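Local coordinates for protein SAM-dependent methyltransferase (Exiguobacterium sibiricum 255-15, PDB 3D2L) that probably transfers a methyl group from S-adenosylmethionine to a substrate not yet identified, using a Rossmann-like methyltransferase domain, at residues Glu22-Trp26 against Arg235-Val239; Met143-Phe147 against Leu172-His176. All blocks are in the same frame, centred on the assembly; numbering follows the deposited sequence.

Interaction 1. Residues Glu22-Trp26 against Arg235-Val239; sequences EWVAW and RIFFV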
loop_
_atom_site.group_PDB
_atom_site.type_symbol
_atom_site.label_atom_id
_atom_site.label_comp_id
_atom_site.label_asym_id
_atom_site.label_seq_id
_atom_site.Cartn_x
_atom_site.Cartn_y
_atom_site.Cartn_z
ATOM N N GLU A 22 13.227 2.134 0.699
ATOM C CA GLU A 22 13.124 3.219 -0.270
ATOM C C GLU A 22 11.813 4.003 -0.067
ATOM O O GLU A 22 11.767 5.224 -0.258
ATOM C CB GLU A 22 13.152 2.656 -1.678
ATOM C CG GLU A 22 14.470 2.031 -2.079
ATOM C CD GLU A 22 15.351 2.985 -2.848
ATOM O OE1 GLU A 22 14.868 3.544 -3.873
ATOM O OE2 GLU A 22 16.532 3.136 -2.454
ATOM N N TRP A 23 10.740 3.315 0.291
ATOM C CA TRP A 23 9.489 4.035 0.598
ATOM C C TRP A 23 9.652 4.833 1.878
ATOM O O TRP A 23 9.199 5.964 1.969
ATOM C CB TRP A 23 8.301 3.091 0.756
ATOM C CG TRP A 23 7.667 2.615 -0.501
ATOM C CD1 TRP A 23 6.543 3.128 -1.086
ATOM C CD2 TRP A 23 8.071 1.507 -1.310
ATOM N NE1 TRP A 23 6.256 2.436 -2.230
ATOM C CE2 TRP A 23 7.149 1.411 -2.372
ATOM C CE3 TRP A 23 9.126 0.581 -1.242
ATOM C CZ2 TRP A 23 7.242 0.426 -3.363
ATOM C CZ3 TRP A 23 9.215 -0.405 -2.229
ATOM C CH2 TRP A 23 8.280 -0.476 -3.263
ATOM N N VAL A 24 10.302 4.231 2.870
ATOM C CA VAL A 24 10.533 4.874 4.154
ATOM C C VAL A 24 11.422 6.093 3.980
ATOM O O VAL A 24 11.148 7.144 4.572
ATOM C CB VAL A 24 11.141 3.880 5.184
ATOM C CG1 VAL A 24 11.504 4.583 6.478
ATOM C CG2 VAL A 24 10.157 2.777 5.445
ATOM N N ALA A 25 12.463 5.994 3.148
ATOM C CA ALA A 25 13.346 7.137 2.922
ATOM C C ALA A 25 12.554 8.304 2.330
ATOM O O ALA A 25 12.795 9.459 2.661
ATOM C CB ALA A 25 14.564 6.749 2.036
ATOM N N TRP A 26 11.558 7.985 1.505
ATOM C CA TRP A 26 10.678 8.993 0.891
ATOM C C TRP A 26 9.759 9.654 1.923
ATOM O O TRP A 26 9.614 10.870 1.948
ATOM C CB TRP A 26 9.868 8.342 -0.245
ATOM C CG TRP A 26 8.764 9.197 -0.796
ATOM C CD1 TRP A 26 8.897 10.382 -1.415
ATOM C CD2 TRP A 26 7.370 8.898 -0.799
ATOM N NE1 TRP A 26 7.678 10.871 -1.769
ATOM C CE2 TRP A 26 6.715 9.984 -1.410
ATOM C CE3 TRP A 26 6.606 7.831 -0.329
ATOM C CZ2 TRP A 26 5.333 10.022 -1.611
ATOM C CZ3 TRP A 26 5.210 7.872 -0.520
ATOM C CH2 TRP A 26 4.599 8.967 -1.166
ATOM N N ARG A 235 5.663 3.871 -11.191
ATOM C CA ARG A 235 5.029 4.133 -9.900
ATOM C C ARG A 235 5.020 5.648 -9.658
ATOM O O ARG A 235 6.049 6.309 -9.791
ATOM C CB ARG A 235 5.794 3.400 -8.807
ATOM C CG ARG A 235 5.189 3.454 -7.446
ATOM C CD ARG A 235 6.002 2.644 -6.448
ATOM N NE ARG A 235 5.984 1.229 -6.811
ATOM C CZ ARG A 235 5.008 0.380 -6.515
ATOM N NH1 ARG A 235 3.977 0.773 -5.793
ATOM N NH2 ARG A 235 5.079 -0.876 -6.933
ATOM N N ILE A 236 3.845 6.175 -9.339
ATOM C CA ILE A 236 3.645 7.607 -9.137
ATOM C C ILE A 236 3.393 7.913 -7.667
ATOM O O ILE A 236 2.542 7.308 -7.033
ATOM C CB ILE A 236 2.559 8.137 -10.069
ATOM C CG1 ILE A 236 2.903 7.721 -11.507
ATOM C CG2 ILE A 236 2.428 9.701 -9.934
ATOM C CD1 ILE A 236 2.112 8.372 -12.572
ATOM N N PHE A 237 4.166 8.852 -7.128
ATOM C CA PHE A 237 4.119 9.210 -5.728
ATOM C C PHE A 237 3.437 10.544 -5.577
ATOM O O PHE A 237 3.730 11.475 -6.316
ATOM C CB PHE A 237 5.554 9.272 -5.153
ATOM C CG PHE A 237 6.265 7.946 -5.176
ATOM C CD1 PHE A 237 6.708 7.408 -6.371
ATOM C CD2 PHE A 237 6.496 7.238 -4.006
ATOM C CE1 PHE A 237 7.345 6.167 -6.403
ATOM C CE2 PHE A 237 7.146 5.997 -4.042
ATOM C CZ PHE A 237 7.571 5.479 -5.248
ATOM N N PHE A 238 2.526 10.634 -4.608
ATOM C CA PHE A 238 1.774 11.872 -4.339
ATOM C C PHE A 238 1.998 12.308 -2.922
ATOM O O PHE A 238 1.945 11.486 -2.011
ATOM C CB PHE A 238 0.285 11.629 -4.456
ATOM C CG PHE A 238 -0.166 11.369 -5.843
ATOM C CD1 PHE A 238 0.062 10.131 -6.430
ATOM C CD2 PHE A 238 -0.819 12.343 -6.547
ATOM C CE1 PHE A 238 -0.353 9.892 -7.740
ATOM C CE2 PHE A 238 -1.238 12.110 -7.856
ATOM C CZ PHE A 238 -0.983 10.899 -8.437
ATOM N N VAL A 239 2.178 13.610 -2.736
ATOM C CA VAL A 239 2.297 14.199 -1.416
ATOM C C VAL A 239 1.256 15.279 -1.434
ATOM O O VAL A 239 1.248 16.131 -2.349
ATOM C CB VAL A 239 3.712 14.815 -1.121
ATOM C CG1 VAL A 239 3.766 15.392 0.325
ATOM C CG2 VAL A 239 4.801 13.761 -1.327
#
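Helix 20-30 lies here against the seven-stranded mixed sheet of the Rossmann-like methyltransferase fold, packing on strand 235-242, the antiparallel strand that sits between 131-138 and 215-222. The two short segments run roughly the same way, their axes crossing at -28° and approaching no closer than 11.9 Å, a gap wide enough to be filled by large side chains.

Aromatic rings do most of the filling: W23 and W26, one helical turn apart, form a cluster with F237. The F237 ring turns its edge toward the face of the six-membered ring of W26, with centroids 4.9 Å apart and planes at 78°. The five-membered ring of W23 meets F237 more obliquely, 5.8 Å between centroids and planes at 43°. F224 extends the cluster, touching both W23 and F237.

Polar groups mark one end of the contact. W23 CZ2 lies over one face of the R235 guanidinium, 3.8 Å from R235 NE, which meets the indole obliquely. The same arginine forms salt bridges with D105 and D136, and D136 also accepts a hydrogen bond from W23 NE1, so a single carboxylate on strand 131-138 ties helix and strand together.

Apolar contacts continue along the strand at W26, whose indole reaches across to F237 and V239, while the CA-CB bond of F238 points away and its ring stacks with F135 under helix 203-212. W26 CZ2 touches two strand side chains, 3.6 Å from F237 CB and 3.8 Å from V239 CG2.

Interaction 2. Residues Met143-Phe147 against Leu172-His176; sequences METLF and LSVVH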
loop_
_atom_site.group_PDB
_atom_site.type_symbol
_atom_site.label_atom_id
_atom_site.label_comp_id
_atom_site.label_asym_id
_atom_site.label_seq_id
_atom_site.Cartn_x
_atom_site.Cartn_y
_atom_site.Cartn_z
HETATM N N MSE A 143 0.215 -0.494 -16.053
HETATM C CA MSE A 143 -0.967 -1.307 -16.336
HETATM C C MSE A 143 -0.916 -1.833 -17.763
HETATM O O MSE A 143 -1.241 -2.993 -18.014
HETATM C CB MSE A 143 -2.252 -0.494 -16.160
HETATM C CG MSE A 143 -2.415 0.202 -14.811
HETATM SE SE MSE A 143 -2.286 -0.982 -13.265
HETATM C CE MSE A 143 -3.559 -2.303 -13.885
ATOM N N GLU A 144 -0.495 -0.975 -18.689
ATOM C CA GLU A 144 -0.471 -1.343 -20.096
ATOM C C GLU A 144 0.748 -2.183 -20.506
ATOM O O GLU A 144 0.779 -2.711 -21.619
ATOM C CB GLU A 144 -0.599 -0.090 -20.966
ATOM C CG GLU A 144 -1.809 0.833 -20.640
ATOM C CD GLU A 144 -3.188 0.226 -20.929
ATOM O OE1 GLU A 144 -3.484 -0.894 -20.468
ATOM O OE2 GLU A 144 -4.000 0.912 -21.583
ATOM N N THR A 145 1.733 -2.338 -19.614
ATOM C CA THR A 145 2.938 -3.136 -19.903
ATOM C C THR A 145 3.118 -4.366 -18.987
ATOM O O THR A 145 2.829 -5.489 -19.399
ATOM C CB THR A 145 4.239 -2.260 -19.893
ATOM O OG1 THR A 145 4.429 -1.684 -18.599
ATOM C CG2 THR A 145 4.189 -1.141 -20.969
ATOM N N LEU A 146 3.552 -4.140 -17.740
ATOM C CA LEU A 146 3.869 -5.208 -16.777
ATOM C C LEU A 146 2.671 -6.037 -16.313
ATOM O O LEU A 146 2.842 -7.180 -15.872
ATOM C CB LEU A 146 4.600 -4.629 -15.540
ATOM C CG LEU A 146 5.956 -3.965 -15.835
ATOM C CD1 LEU A 146 6.508 -3.280 -14.598
ATOM C CD2 LEU A 146 6.952 -4.987 -16.386
ATOM N N PHE A 147 1.469 -5.468 -16.427
ATOM C CA PHE A 147 0.258 -6.182 -16.046
ATOM C C PHE A 147 -0.594 -6.522 -17.250
ATOM O O PHE A 147 -1.754 -6.859 -17.086
ATOM C CB PHE A 147 -0.570 -5.372 -15.053
ATOM C CG PHE A 147 0.115 -5.129 -13.712
ATOM C CD1 PHE A 147 0.964 -6.074 -13.152
ATOM C CD2 PHE A 147 -0.183 -3.991 -12.983
ATOM C CE1 PHE A 147 1.576 -5.841 -11.900
ATOM C CE2 PHE A 147 0.387 -3.776 -11.748
ATOM C CZ PHE A 147 1.247 -4.696 -11.212
ATOM N N LEU A 172 -7.540 0.713 -17.311
ATOM C CA LEU A 172 -6.438 0.792 -16.351
ATOM C C LEU A 172 -6.662 -0.084 -15.110
ATOM O O LEU A 172 -6.298 0.288 -13.981
ATOM C CB LEU A 172 -6.193 2.250 -15.957
ATOM C CG LEU A 172 -5.940 3.256 -17.087
ATOM C CD1 LEU A 172 -5.678 4.648 -16.476
ATOM C CD2 LEU A 172 -4.784 2.786 -17.977
ATOM N N SER A 173 -7.235 -1.268 -15.334
ATOM C CA SER A 173 -7.477 -2.243 -14.270
ATOM C C SER A 173 -6.698 -3.521 -14.576
ATOM O O SER A 173 -6.326 -3.788 -15.724
ATOM C CB SER A 173 -8.976 -2.545 -14.115
ATOM O OG SER A 173 -9.444 -3.379 -15.158
ATOM N N VAL A 174 -6.433 -4.285 -13.530
ATOM C CA VAL A 174 -5.696 -5.542 -13.636
ATOM C C VAL A 174 -6.362 -6.532 -12.702
ATOM O O VAL A 174 -6.883 -6.141 -11.648
ATOM C CB VAL A 174 -4.181 -5.384 -13.255
ATOM C CG1 VAL A 174 -4.052 -4.817 -11.884
ATOM C CG2 VAL A 174 -3.424 -6.701 -13.253
ATOM N N VAL A 175 -6.399 -7.795 -13.140
ATOM C CA VAL A 175 -6.855 -8.932 -12.350
ATOM C C VAL A 175 -5.594 -9.754 -12.102
ATOM O O VAL A 175 -4.935 -10.180 -13.044
ATOM C CB VAL A 175 -7.902 -9.814 -13.112
ATOM C CG1 VAL A 175 -8.323 -10.997 -12.265
ATOM C CG2 VAL A 175 -9.113 -9.001 -13.505
ATOM N N HIS A 176 -5.209 -9.902 -10.837
ATOM C CA HIS A 176 -4.050 -10.719 -10.466
ATOM C C HIS A 176 -4.547 -12.068 -10.005
ATOM O O HIS A 176 -5.190 -12.152 -8.951
ATOM C CB HIS A 176 -3.290 -10.098 -9.283
ATOM C CG HIS A 176 -2.813 -8.712 -9.543
ATOM N ND1 HIS A 176 -1.922 -8.406 -10.547
ATOM C CD2 HIS A 176 -3.092 -7.543 -8.911
ATOM C CE1 HIS A 176 -1.682 -7.104 -10.530
ATOM N NE2 HIS A 176 -2.358 -6.564 -9.529
HETATM O O HOH W 1 -6.898 0.505 -20.313
HETATM O O HOH W 2 -5.425 -2.230 -17.915
#
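M143, a selenomethionine in this crystal, folds its side chain over the start of strand 173-183, with all three chi angles in m, which brings the terminal methyl onto the backbone of S173. M143 CE lies 3.2 Å from V174 CB and 3.4 Å from S173 C, distances shorter than normal van der Waals contact that belong to one of two modelled conformers.

V174 is shared between two residues of the opposing segment, since its CG2 also packs 3.6 Å from F147 CB. Beyond it, H176 directs the edge of its imidazole at the face of F147, with centroids 4.9 Å apart and planes at 76°. A hydrogen bond from H176 NE2 to Q198 anchors the imidazole to the next strand.

At the more open end, water joins the segments. Water 1 donates to E144 OE2 (3.2 Å) and accepts from L172 N (3.1 Å); water 2 donates to S173 O at 2.8 Å and, weakly, to E144 OE1 at 3.5 Å. In the conformer given, one of two for E144, the carboxylate thus reaches L172 N, just before the strand, and S173 O, in its first residue, through water.

The contact joins the end of helix 140-144, and the loop after it, to the antiparallel four-stranded sheet. Within that sheet strand 173-183 runs between 159-167 and 189-199, and F147 reaches W163 and A165 on the former while V174 touches Q198 on the latter.

The two contacts lie on different sheets, with centres about 20 Å apart and nearest atoms about 7 Å apart. Interaction 2 is nested in the chain within the span closed by interaction 1: helix 20-30 comes first, then segments 143-147 and 172-176, and finally strand 235-242, near the C-terminus. Strand 131-138 leads from one region to the other, pairing with strand 235-242 before the chain enters helix 140-144. Interaction 1 therefore packs an N-terminal helix against the last strand of the Rossmann-like sheet, whereas interaction 2 packs helix 140-144 and the following loop on the four-stranded antiparallel sheet, which lies in sequence between strands 131-138 and 215-222.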